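N-alpha-acetyltransferase 30 (Saccharomyces cerevisiae, PDB 6YGA) catalyses, as the catalytic subunit of the NatC complex, the transfer of acetyl from acetyl-CoA to the N-terminal methionine of proteins such as the L-A virus GAG protein. Local coordinates at residues M1-D9 against P44-K54. Numbering follows the deposited sequence.
Sequences MEIVYKPLD and PELTYIAVDNK
Val4 and Val51 face each other as a hydrogen-bonded pair in an antiparallel ladder: Val4 N reaches Val51 O at 2.7 Å, and Val51 N returns a bond to Val4 O. Lys6 and Ile49 form the next such pair, and Leu8 N to Thr47 O (3.0 Å), less straight at 141°, extends the ladder beyond strand 3-7. At the opposite end of the ladder, Asn53 N is hydrogen-bonded to Glu2 O. Asp52 CB packs against Ile3 CD1 at 3.8 Å. With CG anti to the backbone N (chi1 -176°), the carboxylate extends to the start of the chain, where Asp52 OD1 accepts a hydrogen bond from Glu2 N at 3.0 Å; the bond is nearly straight at hydrogen but comes from above the carboxylate plane. A weak bond from Lys54 N adds a second donor to OD1. OD2 lies near CG of Met1, a selenomethionine, and is hydrogen-bonded to the hydroxyl of Tyr90, so both oxygens of this buried carboxylate are engaged. On the face that carries Ile3 and Asp52, the Tyr5 ring meets Ala50 CB obliquely through CE2 (3.7 Å). On the other face Lys6 crosses Ile49, CG against CG1 at 3.7 Å, while its CD runs on to Val51 CG2. The Pro7 and Tyr48 side chains diverge from their non-hydrogen-bonded pairing, yet Pro7 CG still lies 3.6 Å from Tyr48 CE2. Within the mixed sheet of this GNAT fold, strand 3-7 is an outermost strand and strand 47-52 its inner neighbour, bonded in turn to strand 61-72. Helix 13-26 packs on Leu8 and Ile49 from one face; Tyr5 and Tyr48 touch helix 95-109 on the other.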
loop_
_atom_site.group_PDB
_atom_site.type_symbol
_atom_site.label_atom_id
_atom_site.label_comp_id
_atom_site.label_asym_id
_atom_site.label_seq_id
_atom_site.Cartn_x
_atom_site.Cartn_y
_atom_site.Cartn_z
HETATM N N MSE A 1 2.035 37.775 -23.525
HETATM C CA MSE A 1 1.163 37.043 -22.618
HETATM C C MSE A 1 0.506 37.970 -21.596
HETATM O O MSE A 1 1.182 38.781 -20.964
HETATM C CB MSE A 1 1.957 35.954 -21.903
HETATM C CG MSE A 1 1.115 34.846 -21.332
HETATM SE SE MSE A 1 2.220 33.507 -20.461
HETATM C CE MSE A 1 2.934 34.611 -19.030
ATOM N N GLU A 2 -0.826 37.849 -21.437
ATOM C CA GLU A 2 -1.588 38.640 -20.462
ATOM C C GLU A 2 -2.623 37.706 -19.829
ATOM O O GLU A 2 -3.799 37.699 -20.197
ATOM C CB GLU A 2 -2.246 39.857 -21.113
ATOM C CG GLU A 2 -2.562 40.988 -20.145
ATOM C CD GLU A 2 -3.640 41.921 -20.661
ATOM O OE1 GLU A 2 -4.833 41.563 -20.560
ATOM O OE2 GLU A 2 -3.296 43.009 -21.169
ATOM N N ILE A 3 -2.177 36.913 -18.856
ATOM C CA ILE A 3 -3.026 35.873 -18.289
ATOM C C ILE A 3 -4.048 36.485 -17.337
ATOM O O ILE A 3 -3.724 37.354 -16.517
ATOM C CB ILE A 3 -2.165 34.813 -17.584
ATOM C CG1 ILE A 3 -1.153 34.220 -18.566
ATOM C CG2 ILE A 3 -3.032 33.708 -17.018
ATOM C CD1 ILE A 3 -1.790 33.551 -19.763
ATOM N N VAL A 4 -5.294 36.029 -17.449
ATOM C CA VAL A 4 -6.397 36.483 -16.610
ATOM C C VAL A 4 -7.009 35.263 -15.935
ATOM O O VAL A 4 -7.265 34.249 -16.596
ATOM C CB VAL A 4 -7.455 37.246 -17.429
ATOM C CG1 VAL A 4 -8.625 37.655 -16.551
ATOM C CG2 VAL A 4 -6.833 38.465 -18.095
ATOM N N TYR A 5 -7.233 35.360 -14.626
ATOM C CA TYR A 5 -7.785 34.278 -13.818
ATOM C C TYR A 5 -9.190 34.666 -13.377
ATOM O O TYR A 5 -9.371 35.693 -12.715
ATOM C CB TYR A 5 -6.895 33.998 -12.607
ATOM C CG TYR A 5 -5.446 33.773 -12.968
ATOM C CD1 TYR A 5 -4.554 34.835 -13.035
ATOM C CD2 TYR A 5 -4.971 32.501 -13.251
ATOM C CE1 TYR A 5 -3.230 34.637 -13.372
ATOM C CE2 TYR A 5 -3.646 32.291 -13.588
ATOM C CZ TYR A 5 -2.781 33.364 -13.645
ATOM O OH TYR A 5 -1.462 33.171 -13.980
ATOM N N LYS A 6 -10.174 33.848 -13.729
ATOM C CA LYS A 6 -11.575 34.168 -13.515
ATOM C C LYS A 6 -12.318 32.927 -13.048
ATOM O O LYS A 6 -11.887 31.801 -13.316
ATOM C CB LYS A 6 -12.212 34.717 -14.798
ATOM C CG LYS A 6 -11.826 33.952 -16.051
ATOM C CD LYS A 6 -11.787 34.864 -17.264
ATOM C CE LYS A 6 -13.148 35.473 -17.544
ATOM N NZ LYS A 6 -13.085 36.454 -18.660
ATOM N N PRO A 7 -13.424 33.100 -12.328
ATOM C CA PRO A 7 -14.221 31.939 -11.920
ATOM C C PRO A 7 -14.968 31.339 -13.101
ATOM O O PRO A 7 -15.185 31.980 -14.132
ATOM C CB PRO A 7 -15.198 32.515 -10.887
ATOM C CG PRO A 7 -14.597 33.823 -10.466
ATOM C CD PRO A 7 -13.892 34.336 -11.682
ATOM N N LEU A 8 -15.374 30.085 -12.930
ATOM C CA LEU A 8 -16.107 29.387 -13.978
ATOM C C LEU A 8 -17.516 29.951 -14.140
ATOM O O LEU A 8 -18.212 30.227 -13.158
ATOM C CB LEU A 8 -16.185 27.895 -13.661
ATOM C CG LEU A 8 -17.224 27.110 -14.465
ATOM C CD1 LEU A 8 -16.713 26.782 -15.859
ATOM C CD2 LEU A 8 -17.646 25.854 -13.727
ATOM N N ASP A 9 -17.934 30.118 -15.396
ATOM C CA ASP A 9 -19.317 30.438 -15.741
ATOM C C ASP A 9 -20.021 29.129 -16.073
ATOM O O ASP A 9 -19.790 28.549 -17.138
ATOM C CB ASP A 9 -19.390 31.406 -16.920
ATOM C CG ASP A 9 -20.813 31.860 -17.219
ATOM O OD1 ASP A 9 -21.705 31.626 -16.375
ATOM O OD2 ASP A 9 -21.039 32.451 -18.297
ATOM N N PRO A 44 -19.620 25.063 -8.329
ATOM C CA PRO A 44 -19.200 25.937 -9.435
ATOM C C PRO A 44 -18.272 27.046 -8.986
ATOM O O PRO A 44 -17.437 27.506 -9.771
ATOM C CB PRO A 44 -20.529 26.488 -9.969
ATOM C CG PRO A 44 -21.435 26.445 -8.797
ATOM C CD PRO A 44 -21.053 25.218 -8.024
ATOM N N GLU A 45 -18.376 27.475 -7.731
ATOM C CA GLU A 45 -17.563 28.576 -7.237
ATOM C C GLU A 45 -16.128 28.167 -6.933
ATOM O O GLU A 45 -15.318 29.032 -6.584
ATOM C CB GLU A 45 -18.203 29.174 -5.980
ATOM C CG GLU A 45 -18.147 28.270 -4.752
ATOM C CD GLU A 45 -19.203 27.177 -4.759
ATOM O OE1 GLU A 45 -20.011 27.124 -5.708
ATOM O OE2 GLU A 45 -19.229 26.372 -3.805
ATOM N N LEU A 46 -15.796 26.882 -7.061
ATOM C CA LEU A 46 -14.484 26.366 -6.699
ATOM C C LEU A 46 -13.692 25.884 -7.910
ATOM O O LEU A 46 -12.736 25.115 -7.759
ATOM C CB LEU A 46 -14.631 25.247 -5.667
ATOM C CG LEU A 46 -15.321 25.640 -4.358
ATOM C CD1 LEU A 46 -15.325 24.474 -3.374
ATOM C CD2 LEU A 46 -14.657 26.866 -3.745
ATOM N N THR A 47 -14.071 26.317 -9.109
ATOM C CA THR A 47 -13.340 26.008 -10.331
ATOM C C THR A 47 -12.938 27.312 -11.004
ATOM O O THR A 47 -13.777 28.195 -11.207
ATOM C CB THR A 47 -14.179 25.150 -11.283
ATOM O OG1 THR A 47 -14.421 23.873 -10.684
ATOM C CG2 THR A 47 -13.450 24.946 -12.600
ATOM N N TYR A 48 -11.655 27.431 -11.340
ATOM C CA TYR A 48 -11.112 28.637 -11.945
ATOM C C TYR A 48 -10.402 28.287 -13.242
ATOM O O TYR A 48 -9.891 27.177 -13.407
ATOM C CB TYR A 48 -10.136 29.352 -10.998
ATOM C CG TYR A 48 -10.825 30.111 -9.892
ATOM C CD1 TYR A 48 -11.238 29.465 -8.734
ATOM C CD2 TYR A 48 -11.070 31.472 -10.009
ATOM C CE1 TYR A 48 -11.877 30.156 -7.719
ATOM C CE2 TYR A 48 -11.707 32.173 -9.001
ATOM C CZ TYR A 48 -12.109 31.511 -7.858
ATOM O OH TYR A 48 -12.743 32.211 -6.856
ATOM N N ILE A 49 -10.375 29.251 -14.161
ATOM C CA ILE A 49 -9.685 29.099 -15.434
ATOM C C ILE A 49 -8.686 30.238 -15.591
ATOM O O ILE A 49 -8.803 31.299 -14.972
ATOM C CB ILE A 49 -10.657 29.067 -16.632
ATOM C CG1 ILE A 49 -11.621 30.257 -16.571
ATOM C CG2 ILE A 49 -11.408 27.747 -16.675
ATOM C CD1 ILE A 49 -12.551 30.359 -17.759
ATOM N N ALA A 50 -7.686 29.998 -16.433
ATOM C CA ALA A 50 -6.727 31.013 -16.842
ATOM C C ALA A 50 -6.843 31.185 -18.347
ATOM O O ALA A 50 -6.869 30.194 -19.083
ATOM C CB ALA A 50 -5.297 30.621 -16.456
ATOM N N VAL A 51 -6.933 32.436 -18.800
ATOM C CA VAL A 51 -7.013 32.753 -20.220
ATOM C C VAL A 51 -5.933 33.776 -20.549
ATOM O O VAL A 51 -5.556 34.597 -19.707
ATOM C CB VAL A 51 -8.413 33.280 -20.629
ATOM C CG1 VAL A 51 -9.493 32.244 -20.327
ATOM C CG2 VAL A 51 -8.729 34.611 -19.944
ATOM N N ASP A 52 -5.417 33.707 -21.776
ATOM C CA ASP A 52 -4.438 34.666 -22.281
ATOM C C ASP A 52 -5.207 35.724 -23.062
ATOM O O ASP A 52 -5.744 35.442 -24.138
ATOM C CB ASP A 52 -3.386 33.979 -23.153
ATOM C CG ASP A 52 -2.286 34.930 -23.631
ATOM O OD1 ASP A 52 -2.367 36.151 -23.372
ATOM O OD2 ASP A 52 -1.328 34.445 -24.273
ATOM N N ASN A 53 -5.266 36.939 -22.514
ATOM C CA ASN A 53 -6.073 37.984 -23.133
ATOM C C ASN A 53 -5.454 38.480 -24.434
ATOM O O ASN A 53 -6.182 38.862 -25.358
ATOM C CB ASN A 53 -6.265 39.140 -22.152
ATOM C CG ASN A 53 -7.669 39.706 -22.185
ATOM O OD1 ASN A 53 -8.376 39.580 -23.184
ATOM N ND2 ASN A 53 -8.082 40.333 -21.089
ATOM N N LYS A 54 -4.127 38.475 -24.531
ATOM C CA LYS A 54 -3.434 38.920 -25.732
ATOM C C LYS A 54 -3.164 37.786 -26.713
ATOM O O LYS A 54 -2.491 38.005 -27.725
ATOM C CB LYS A 54 -2.123 39.612 -25.358
ATOM C CG LYS A 54 -2.323 40.929 -24.631
ATOM C CD LYS A 54 -3.270 41.832 -25.402
ATOM C CE LYS A 54 -3.848 42.915 -24.512
ATOM N NZ LYS A 54 -4.952 43.643 -25.195
#